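Transcriptional regulator, GntR family (Thermotoga maritima, PDB 3SXM) probably regulates transcription by binding specific DNA sequences, with its metal-binding, all-helical FCD domain being the part present here, in a metal-free state. Local coordinates at residues I12-R15 / I16-V20; E35-E38 / I39-E42; K81-D84 / R85-L88; D114-G117 / A118-L122. The protein carries 3 engineered substitutions. All blocks are in the same frame, centred on the assembly; numbering follows the deposited sequence.

Interaction 1: I12-R15 / I16-V20; sequences IETR and IMMEV
I12 to V20 run on in one helix, with a wider pi-type turn at 16-20, and the amides of I16, M17, M18 and E19 each bond to the carbonyl four residues back; E19 N lies 2.8 Å from R15 O. That four-residue spacing places R15 and E19 side by side, pointing the same way, and they illustrate the i/i+4 salt bridge well. R15 presents the side of its guanidinium, and two of its nitrogens converge on a single oxygen: NE lies 2.9 Å and NH2 3.1 Å from E19 OE2. The oxygen sits in the guanidinium plane, while the carboxylate is turned 42° against it. A bend at chi3 of R15 (68°) turns the NE edge toward the glutamate. Y79 OH also bonds to E19 OE2, and E19 OE1 bonds to H63 ND1, so the carboxylate is fixed in rotation beside a histidine that binds zinc in another structure of this protein. A leucine in place of R15 would remove both N-H donors, and would probably leave E19 OE2 less firmly held and the carboxylate freer to turn beside H63. On another face of the helix T14 CG2 touches both M17 CE and M18 SD, each at 4.1 Å. I12 CG2 meets I16 CD1 at the same separation. Helices 51-68, 73-90 and 115-135 surround this part of helix 5-25, and the second subunit packs against E13, T14, M17 and M18.

Interaction 2: E35-E38 / I39-E42; sequences ELLE and IKGE. With BCT (bicarbonate ion), chain C.
The carboxylate of E35 carries the methyl CD1 of I39 over one face, shifted away from OE1 to the side of OE2 and CG, with CD1 3.9 Å from E35 OE2 and 3.8 Å from E35 CG; at its other oxygen, OE1, R61 forms a salt bridge. The second flat group, a bicarbonate probably taken up from the crystallisation liquor, accepts through O3 from the backbone N of E35. Together with the neighbouring amide of E34 this is a small example of anion binding at a helix N-terminus, here the start of helix 34-44 in the helical FCD domain. The early amides of a helix have no carbonyl a turn before them, and the helix dipole would probably add to the attraction. E35 reaches I39 by bending at chi2 (80°), which turns the carboxylate back so that it crosses the isoleucine at a slant. E38 OE1 also pairs with R61, so one arginine links two acids a turn apart. I39 further packs on I107 of helix 96-111 and on R61 of helix 51-68; an alanine here would probably open a gap between these helices and leave the E35 carboxylate without its apolar cover. L37 and K40 run side by side, in loose contact. Backbone bonds tie E35-E38 to I39-E42 throughout, and in one of them I39 N stands 3.0 Å from E35 O.

Interaction 3: K81-D84 / R85-L88; sequences KIWD and RIDL
I86 draws the apolar contacts together, touching two side chains of the preceding turn. Its CD1 lies 3.8 Å from I82 CG1, while its CG2 meets W83 CZ3 at 3.6 Å, the isoleucine crossing the indole at about a right angle. I82 CG1 stands between its backbone N and carbonyl carbon (chi1 66°), the crowded position for a helix, which brings CG1 and CD1 alike up to I86 CD1. D87 approaches the tryptophan differently: its CB covers one ring face, offset toward the rim.

Among polar contacts, W83 NE1 and D87 OD2 are joined by a water that accepts from the indole at 3.1 Å from NE1 and donates to the carboxylate. D87 OD1 has its own partner in R90, and K64 makes a cation-pi contact with the W83 ring. A second water, donating to K81 O and accepting from R85 N, takes the place of the direct four-residue backbone bond, which is missing here; the regular pattern resumes with I86 N to I82 O at 3.0 Å. R85 reaches across to T11 and E10 of helix 5-25. In this helix of the FCD domain D87 O also receives H91 ND1, a zinc ligand in another structure of the protein, so the turn borders that metal site.

Interaction 4: D114-G117 / A118-L122; sequences DKEG and AIEKL
K115 and I119 lie side by side and point the same way, K115 CG meeting I119 CD1 at 4.1 Å. The lysine runs fully extended past the isoleucine, its CG anti to the backbone N (chi1 178°), and I119 goes on to pack against V20 and E24 of helix 5-25. E116 and E120, one residue further on, bring like charges within 4.7 Å, OE2 to OE2. One water donates to both oxygens, though its bond to E116 OE2 is long, and this shared donor probably eases their repulsion. Ahead of both pairs stands D114, the N-cap of helix 115-135, which begins the last long helix of the FCD domain. The carboxylate folds back over the first turn, and G117 N, 3.0 Å from D114 OD1, comes from above the carboxylate plane and well out of it (55°). G117 has no CB to obstruct D114 OD2. D114 also accepts through its backbone, A118 N lying 2.8 Å from D114 O, so the cap residue holds two amides of the opening turn. The CB of A118 sits 3.4 Å from D114 O and turns to I110 of helix 96-111. K121 bends at chi2 and rests on L106 and R109 of that helix, and R109 NH1 bonds to G117 O.

Overall arrangement
Interaction 1 is the one that both interactions 3 and 4 touch. Interaction 3 packs on it through T14 CG2 and I82 CD1, 3.7 Å apart, and through R15 CG and I86 CD1; interaction 4 does so through V20 CG1 and I119 CG2, 3.9 Å apart. Interactions 3 and 4 lie on opposite sides of the chain's centre, with centres about 24 Å apart. Interaction 2 touches none of the others, its nearest atoms being about 9 Å from interaction 4, and it alone holds the bicarbonate. The zinc-binding residues seen in another structure lie closest to interactions 1 and 3, through H63 and H91, while interactions 1 and 3 also reach the second subunit.

Interaction 1: I12-R15 / I16-V20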
loop_
_atom_site.group_PDB
_atom_site.type_symbol
_atom_site.label_atom_id
_atom_site.label_comp_id
_atom_site.label_asym_id
_atom_site.label_seq_id
_atom_site.Cartn_x
_atom_site.Cartn_y
_atom_site.Cartn_z
ATOM N N ILE A 12 -11.395 -2.211 -3.122
ATOM C CA ILE A 12 -10.589 -3.071 -3.953
ATOM C C ILE A 12 -9.220 -2.433 -4.219
ATOM O O ILE A 12 -8.201 -3.113 -4.150
ATOM C CB ILE A 12 -11.311 -3.385 -5.236
ATOM C CG1 ILE A 12 -12.596 -4.208 -4.953
ATOM C CG2 ILE A 12 -10.370 -4.095 -6.196
ATOM C CD1 ILE A 12 -12.362 -5.602 -4.424
ATOM N N GLU A 13 -9.176 -1.129 -4.509
ATOM C CA GLU A 13 -7.896 -0.468 -4.803
ATOM C C GLU A 13 -7.017 -0.540 -3.550
ATOM O O GLU A 13 -5.804 -0.755 -3.682
ATOM C CB GLU A 13 -8.096 0.966 -5.217
ATOM C CG GLU A 13 -6.780 1.704 -5.459
ATOM C CD GLU A 13 -6.943 3.099 -6.029
ATOM O OE1 GLU A 13 -7.834 3.863 -5.562
ATOM O OE2 GLU A 13 -6.214 3.442 -6.990
ATOM N N THR A 14 -7.600 -0.323 -2.366
ATOM C CA THR A 14 -6.832 -0.442 -1.119
ATOM C C THR A 14 -6.295 -1.840 -0.937
ATOM O O THR A 14 -5.127 -2.036 -0.528
ATOM C CB THR A 14 -7.673 0.020 0.092
ATOM O OG1 THR A 14 -8.078 1.365 -0.137
ATOM C CG2 THR A 14 -6.898 -0.069 1.374
ATOM N N ARG A 15 -7.064 -2.865 -1.251
ATOM C CA ARG A 15 -6.583 -4.231 -1.194
ATOM C C ARG A 15 -5.451 -4.480 -2.161
ATOM O O ARG A 15 -4.477 -5.169 -1.808
ATOM C CB ARG A 15 -7.735 -5.221 -1.485
ATOM C CG ARG A 15 -8.781 -5.271 -0.411
ATOM C CD ARG A 15 -9.841 -6.352 -0.693
ATOM N NE ARG A 15 -9.283 -7.663 -0.585
ATOM C CZ ARG A 15 -9.893 -8.797 -0.911
ATOM N NH1 ARG A 15 -11.188 -8.796 -1.215
ATOM N NH2 ARG A 15 -9.217 -9.929 -0.850
ATOM N N ILE A 16 -5.548 -3.953 -3.387
ATOM C CA ILE A 16 -4.470 -4.135 -4.405
ATOM C C ILE A 16 -3.204 -3.519 -3.817
ATOM O O ILE A 16 -2.135 -4.166 -3.782
ATOM C CB ILE A 16 -4.838 -3.538 -5.741
ATOM C CG1 ILE A 16 -5.982 -4.353 -6.420
ATOM C CG2 ILE A 16 -3.630 -3.505 -6.646
ATOM C CD1 ILE A 16 -6.566 -3.698 -7.607
ATOM N N MET A 17 -3.305 -2.272 -3.345
ATOM C CA MET A 17 -2.155 -1.579 -2.720
ATOM C C MET A 17 -1.464 -2.456 -1.679
ATOM O O MET A 17 -0.215 -2.608 -1.726
ATOM C CB MET A 17 -2.597 -0.224 -2.149
ATOM C CG MET A 17 -1.483 0.531 -1.397
ATOM S SD MET A 17 -2.072 2.041 -0.673
ATOM C CE MET A 17 -3.106 1.398 0.628
ATOM N N MET A 18 -2.210 -2.936 -0.699
ATOM C CA MET A 18 -1.615 -3.611 0.446
ATOM C C MET A 18 -1.213 -5.044 0.086
ATOM O O MET A 18 -0.114 -5.500 0.407
ATOM C CB MET A 18 -2.566 -3.608 1.634
ATOM C CG MET A 18 -2.936 -2.206 2.115
ATOM S SD MET A 18 -4.043 -2.163 3.511
ATOM C CE MET A 18 -2.982 -2.655 4.753
ATOM N N GLU A 19 -2.112 -5.800 -0.535
ATOM C CA GLU A 19 -1.849 -7.237 -0.785
ATOM C C GLU A 19 -0.734 -7.436 -1.791
ATOM O O GLU A 19 0.105 -8.321 -1.631
ATOM C CB GLU A 19 -3.148 -7.952 -1.177
ATOM C CG GLU A 19 -4.230 -7.902 -0.147
ATOM C CD GLU A 19 -5.416 -8.741 -0.554
ATOM O OE1 GLU A 19 -5.182 -9.665 -1.367
ATOM O OE2 GLU A 19 -6.541 -8.530 -0.055
ATOM N N VAL A 20 -0.726 -6.675 -2.868
ATOM C CA VAL A 20 0.302 -6.806 -3.893
ATOM C C VAL A 20 1.640 -6.374 -3.307
ATOM O O VAL A 20 2.659 -7.014 -3.567
ATOM C CB VAL A 20 -0.031 -6.031 -5.165
ATOM C CG1 VAL A 20 1.195 -5.937 -6.106
ATOM C CG2 VAL A 20 -1.256 -6.661 -5.874
#

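Interaction 2: E35-E38 / I39-E42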
loop_
_atom_site.group_PDB
_atom_site.type_symbol
_atom_site.label_atom_id
_atom_site.label_comp_id
_atom_site.label_asym_id
_atom_site.label_seq_id
_atom_site.Cartn_x
_atom_site.Cartn_y
_atom_site.Cartn_z
ATOM N N GLU A 35 0.996 -22.469 6.123
ATOM C CA GLU A 35 -0.392 -22.018 6.011
ATOM C C GLU A 35 -0.818 -22.030 4.555
ATOM O O GLU A 35 -1.935 -22.443 4.247
ATOM C CB GLU A 35 -0.553 -20.604 6.603
ATOM C CG GLU A 35 -1.869 -19.830 6.277
ATOM C CD GLU A 35 -3.022 -20.262 7.146
ATOM O OE1 GLU A 35 -2.880 -21.339 7.740
ATOM O OE2 GLU A 35 -4.059 -19.547 7.242
ATOM N N LEU A 36 0.050 -21.628 3.651
ATOM C CA LEU A 36 -0.303 -21.565 2.238
ATOM C C LEU A 36 -0.696 -22.944 1.751
ATOM O O LEU A 36 -1.674 -23.106 1.018
ATOM C CB LEU A 36 0.870 -21.051 1.420
ATOM C CG LEU A 36 0.622 -20.840 -0.065
ATOM C CD1 LEU A 36 -0.394 -19.765 -0.294
ATOM C CD2 LEU A 36 1.905 -20.600 -0.899
ATOM N N LEU A 37 0.062 -23.948 2.138
ATOM C CA LEU A 37 -0.250 -25.309 1.750
ATOM C C LEU A 37 -1.509 -25.880 2.401
ATOM O O LEU A 37 -2.250 -26.653 1.768
ATOM C CB LEU A 37 0.950 -26.193 2.060
ATOM C CG LEU A 37 2.238 -25.845 1.330
ATOM C CD1 LEU A 37 3.303 -26.837 1.729
ATOM C CD2 LEU A 37 2.035 -25.924 -0.188
ATOM N N GLU A 38 -1.769 -25.528 3.649
ATOM C CA GLU A 38 -3.007 -25.942 4.300
ATOM C C GLU A 38 -4.220 -25.342 3.545
ATOM O O GLU A 38 -5.244 -26.015 3.373
ATOM C CB GLU A 38 -3.074 -25.437 5.728
ATOM C CG GLU A 38 -2.178 -26.138 6.691
ATOM C CD GLU A 38 -2.370 -25.640 8.109
ATOM O OE1 GLU A 38 -3.471 -25.121 8.422
ATOM O OE2 GLU A 38 -1.420 -25.783 8.906
ATOM N N ILE A 39 -4.085 -24.120 3.093
ATOM C CA ILE A 39 -5.163 -23.449 2.334
ATOM C C ILE A 39 -5.320 -24.143 1.010
ATOM O O ILE A 39 -6.418 -24.483 0.613
ATOM C CB ILE A 39 -4.882 -21.981 2.112
ATOM C CG1 ILE A 39 -4.898 -21.217 3.460
ATOM C CG2 ILE A 39 -5.859 -21.378 1.131
ATOM C CD1 ILE A 39 -4.304 -19.811 3.365
ATOM N N LYS A 40 -4.211 -24.414 0.328
ATOM C CA LYS A 40 -4.247 -25.151 -0.947
ATOM C C LYS A 40 -4.976 -26.483 -0.763
ATOM O O LYS A 40 -5.745 -26.865 -1.616
ATOM C CB LYS A 40 -2.827 -25.435 -1.440
ATOM C CG LYS A 40 -2.623 -26.144 -2.757
ATOM C CD LYS A 40 -1.140 -26.556 -2.862
ATOM C CE LYS A 40 -0.714 -26.944 -4.276
ATOM N NZ LYS A 40 -1.110 -28.292 -4.668
ATOM N N GLY A 41 -4.710 -27.186 0.342
ATOM C CA GLY A 41 -5.295 -28.464 0.608
ATOM C C GLY A 41 -6.798 -28.382 0.754
ATOM O O GLY A 41 -7.538 -29.271 0.288
ATOM N N GLU A 42 -7.222 -27.326 1.418
ATOM C CA GLU A 42 -8.668 -27.052 1.608
ATOM C C GLU A 42 -9.359 -26.886 0.248
ATOM O O GLU A 42 -10.428 -27.441 -0.007
ATOM C CB GLU A 42 -8.807 -25.753 2.387
ATOM C CG GLU A 42 -10.157 -25.457 2.941
ATOM C CD GLU A 42 -10.025 -24.530 4.121
ATOM O OE1 GLU A 42 -9.835 -23.317 3.888
ATOM O OE2 GLU A 42 -10.044 -25.026 5.271
HETATM C C BCT C . 3.878 -20.739 8.600
HETATM O O1 BCT C . 4.781 -21.485 8.074
HETATM O O2 BCT C . 4.300 -19.458 8.879
HETATM O O3 BCT C . 2.577 -20.740 8.106
#

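Interaction 3: K81-D84 / R85-L88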
loop_
_atom_site.group_PDB
_atom_site.type_symbol
_atom_site.label_atom_id
_atom_site.label_comp_id
_atom_site.label_asym_id
_atom_site.label_seq_id
_atom_site.Cartn_x
_atom_site.Cartn_y
_atom_site.Cartn_z
ATOM N N LYS A 81 -8.032 -3.362 10.498
ATOM C CA LYS A 81 -8.978 -2.266 10.636
ATOM C C LYS A 81 -9.990 -2.184 9.505
ATOM O O LYS A 81 -11.171 -1.852 9.778
ATOM C CB LYS A 81 -8.225 -0.924 10.732
ATOM C CG LYS A 81 -9.118 0.304 10.861
ATOM C CD LYS A 81 -9.703 0.445 12.258
ATOM C CE LYS A 81 -10.531 1.732 12.396
ATOM N NZ LYS A 81 -9.671 2.898 12.753
ATOM N N ILE A 82 -9.537 -2.491 8.298
ATOM C CA ILE A 82 -10.383 -2.422 7.121
ATOM C C ILE A 82 -11.080 -3.738 6.819
ATOM O O ILE A 82 -11.833 -3.806 5.871
ATOM C CB ILE A 82 -9.705 -1.880 5.892
ATOM C CG1 ILE A 82 -8.600 -2.807 5.389
ATOM C CG2 ILE A 82 -9.225 -0.447 6.169
ATOM C CD1 ILE A 82 -7.999 -2.405 4.019
ATOM N N TRP A 83 -10.828 -4.785 7.587
ATOM C CA TRP A 83 -11.352 -6.100 7.263
ATOM C C TRP A 83 -12.865 -6.135 7.207
ATOM O O TRP A 83 -13.369 -6.740 6.254
ATOM C CB TRP A 83 -10.814 -7.236 8.206
ATOM C CG TRP A 83 -11.463 -8.496 7.800
ATOM C CD1 TRP A 83 -12.501 -9.076 8.419
ATOM C CD2 TRP A 83 -11.214 -9.241 6.607
ATOM N NE1 TRP A 83 -12.931 -10.163 7.710
ATOM C CE2 TRP A 83 -12.173 -10.272 6.574
ATOM C CE3 TRP A 83 -10.304 -9.109 5.545
ATOM C CZ2 TRP A 83 -12.219 -11.215 5.529
ATOM C CZ3 TRP A 83 -10.333 -10.050 4.524
ATOM C CH2 TRP A 83 -11.311 -11.078 4.518
ATOM N N ASP A 84 -13.557 -5.510 8.124
ATOM C CA ASP A 84 -15.035 -5.555 8.088
ATOM C C ASP A 84 -15.528 -4.929 6.817
ATOM O O ASP A 84 -16.527 -5.400 6.234
ATOM C CB ASP A 84 -15.639 -4.921 9.314
ATOM C CG ASP A 84 -15.602 -5.826 10.521
ATOM O OD1 ASP A 84 -15.336 -7.037 10.358
ATOM O OD2 ASP A 84 -15.809 -5.310 11.649
ATOM N N ARG A 85 -14.888 -3.878 6.349
ATOM C CA ARG A 85 -15.253 -3.251 5.074
ATOM C C ARG A 85 -14.959 -4.173 3.881
ATOM O O ARG A 85 -15.786 -4.358 2.969
ATOM C CB ARG A 85 -14.511 -1.895 4.950
ATOM C CG ARG A 85 -14.666 -1.253 3.605
ATOM C CD ARG A 85 -14.334 0.210 3.662
ATOM N NE ARG A 85 -14.312 0.770 2.330
ATOM C CZ ARG A 85 -14.250 2.066 2.058
ATOM N NH1 ARG A 85 -14.165 2.973 3.064
ATOM N NH2 ARG A 85 -14.276 2.484 0.787
ATOM N N ILE A 86 -13.787 -4.796 3.871
ATOM C CA ILE A 86 -13.429 -5.795 2.881
ATOM C C ILE A 86 -14.506 -6.898 2.845
ATOM O O ILE A 86 -14.942 -7.318 1.754
ATOM C CB ILE A 86 -12.033 -6.407 3.157
ATOM C CG1 ILE A 86 -10.947 -5.351 2.929
ATOM C CG2 ILE A 86 -11.830 -7.662 2.335
ATOM C CD1 ILE A 86 -9.546 -5.802 3.244
ATOM N N ASP A 87 -14.926 -7.353 4.030
ATOM C CA ASP A 87 -15.839 -8.476 4.179
ATOM C C ASP A 87 -17.216 -8.050 3.686
ATOM O O ASP A 87 -17.919 -8.850 3.076
ATOM C CB ASP A 87 -15.891 -8.913 5.641
ATOM C CG ASP A 87 -16.310 -10.353 5.860
ATOM O OD1 ASP A 87 -16.429 -11.127 4.905
ATOM O OD2 ASP A 87 -16.454 -10.704 7.048
ATOM N N LEU A 88 -17.647 -6.817 3.972
ATOM C CA LEU A 88 -18.935 -6.306 3.462
ATOM C C LEU A 88 -18.906 -6.403 1.948
ATOM O O LEU A 88 -19.859 -6.936 1.307
ATOM C CB LEU A 88 -19.145 -4.868 3.939
ATOM C CG LEU A 88 -20.365 -4.102 3.514
ATOM C CD1 LEU A 88 -20.494 -2.848 4.271
ATOM C CD2 LEU A 88 -20.536 -3.791 2.049
HETATM O O HOH W 1 -13.592 -1.983 8.348
HETATM O O HOH W 2 -14.500 -12.679 8.435
#

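Interaction 4: D114-G117 / A118-L122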
loop_
_atom_site.group_PDB
_atom_site.type_symbol
_atom_site.label_atom_id
_atom_site.label_comp_id
_atom_site.label_asym_id
_atom_site.label_seq_id
_atom_site.Cartn_x
_atom_site.Cartn_y
_atom_site.Cartn_z
ATOM N N ASP A 114 6.673 -18.690 -9.627
ATOM C CA ASP A 114 6.290 -17.741 -10.675
ATOM C C ASP A 114 5.789 -16.469 -9.997
ATOM O O ASP A 114 4.571 -16.221 -9.867
ATOM C CB ASP A 114 5.204 -18.396 -11.538
ATOM C CG ASP A 114 4.742 -17.522 -12.682
ATOM O OD1 ASP A 114 5.393 -16.490 -12.929
ATOM O OD2 ASP A 114 3.685 -17.873 -13.248
ATOM N N LYS A 115 6.724 -15.655 -9.531
ATOM C CA LYS A 115 6.385 -14.455 -8.802
ATOM C C LYS A 115 5.637 -13.433 -9.676
ATOM O O LYS A 115 4.601 -12.888 -9.256
ATOM C CB LYS A 115 7.685 -13.851 -8.222
ATOM C CG LYS A 115 7.511 -12.581 -7.489
ATOM C CD LYS A 115 8.837 -12.072 -6.842
ATOM C CE LYS A 115 8.597 -10.774 -6.263
ATOM N NZ LYS A 115 9.889 -10.123 -5.805
ATOM N N GLU A 116 6.127 -13.207 -10.907
ATOM C CA GLU A 116 5.502 -12.251 -11.787
ATOM C C GLU A 116 4.048 -12.712 -12.072
ATOM O O GLU A 116 3.107 -11.923 -12.008
ATOM C CB GLU A 116 6.294 -12.128 -13.110
ATOM C CG GLU A 116 6.178 -10.775 -13.771
ATOM C CD GLU A 116 6.866 -10.692 -15.141
ATOM O OE1 GLU A 116 7.377 -11.719 -15.641
ATOM O OE2 GLU A 116 6.895 -9.580 -15.713
ATOM N N GLY A 117 3.884 -13.980 -12.358
ATOM C CA GLY A 117 2.568 -14.532 -12.665
ATOM C C GLY A 117 1.667 -14.509 -11.442
ATOM O O GLY A 117 0.463 -14.286 -11.558
ATOM N N ALA A 118 2.210 -14.714 -10.248
ATOM C CA ALA A 118 1.387 -14.644 -9.048
ATOM C C ALA A 118 0.843 -13.254 -8.801
ATOM O O ALA A 118 -0.336 -13.105 -8.484
ATOM C CB ALA A 118 2.132 -15.109 -7.829
ATOM N N ILE A 119 1.689 -12.242 -8.995
ATOM C CA ILE A 119 1.238 -10.867 -8.831
ATOM C C ILE A 119 0.167 -10.552 -9.849
ATOM O O ILE A 119 -0.866 -9.969 -9.534
ATOM C CB ILE A 119 2.448 -9.930 -8.947
ATOM C CG1 ILE A 119 3.375 -10.141 -7.745
ATOM C CG2 ILE A 119 1.963 -8.460 -9.001
ATOM C CD1 ILE A 119 4.797 -9.599 -7.987
ATOM N N GLU A 120 0.369 -11.002 -11.077
ATOM C CA GLU A 120 -0.646 -10.800 -12.120
ATOM C C GLU A 120 -1.971 -11.447 -11.720
ATOM O O GLU A 120 -3.028 -10.849 -11.886
ATOM C CB GLU A 120 -0.213 -11.367 -13.477
ATOM C CG GLU A 120 0.876 -10.596 -14.167
ATOM C CD GLU A 120 1.320 -11.247 -15.476
ATOM O OE1 GLU A 120 0.683 -12.234 -15.952
ATOM O OE2 GLU A 120 2.310 -10.763 -16.051
ATOM N N LYS A 121 -1.924 -12.666 -11.204
ATOM C CA LYS A 121 -3.163 -13.377 -10.867
ATOM C C LYS A 121 -3.902 -12.720 -9.696
ATOM O O LYS A 121 -5.133 -12.678 -9.690
ATOM C CB LYS A 121 -2.894 -14.857 -10.537
ATOM C CG LYS A 121 -4.130 -15.747 -10.450
ATOM C CD LYS A 121 -4.777 -15.892 -11.882
ATOM C CE LYS A 121 -5.901 -16.858 -11.957
ATOM N NZ LYS A 121 -6.475 -16.761 -13.361
ATOM N N LEU A 122 -3.169 -12.232 -8.707
ATOM C CA LEU A 122 -3.764 -11.540 -7.597
ATOM C C LEU A 122 -4.498 -10.269 -8.104
ATOM O O LEU A 122 -5.641 -10.009 -7.716
ATOM C CB LEU A 122 -2.704 -11.248 -6.519
ATOM C CG LEU A 122 -3.221 -10.374 -5.359
ATOM C CD1 LEU A 122 -4.395 -10.987 -4.662
ATOM C CD2 LEU A 122 -2.135 -10.129 -4.321
HETATM O O HOH W 3 3.732 -8.861 -15.164
#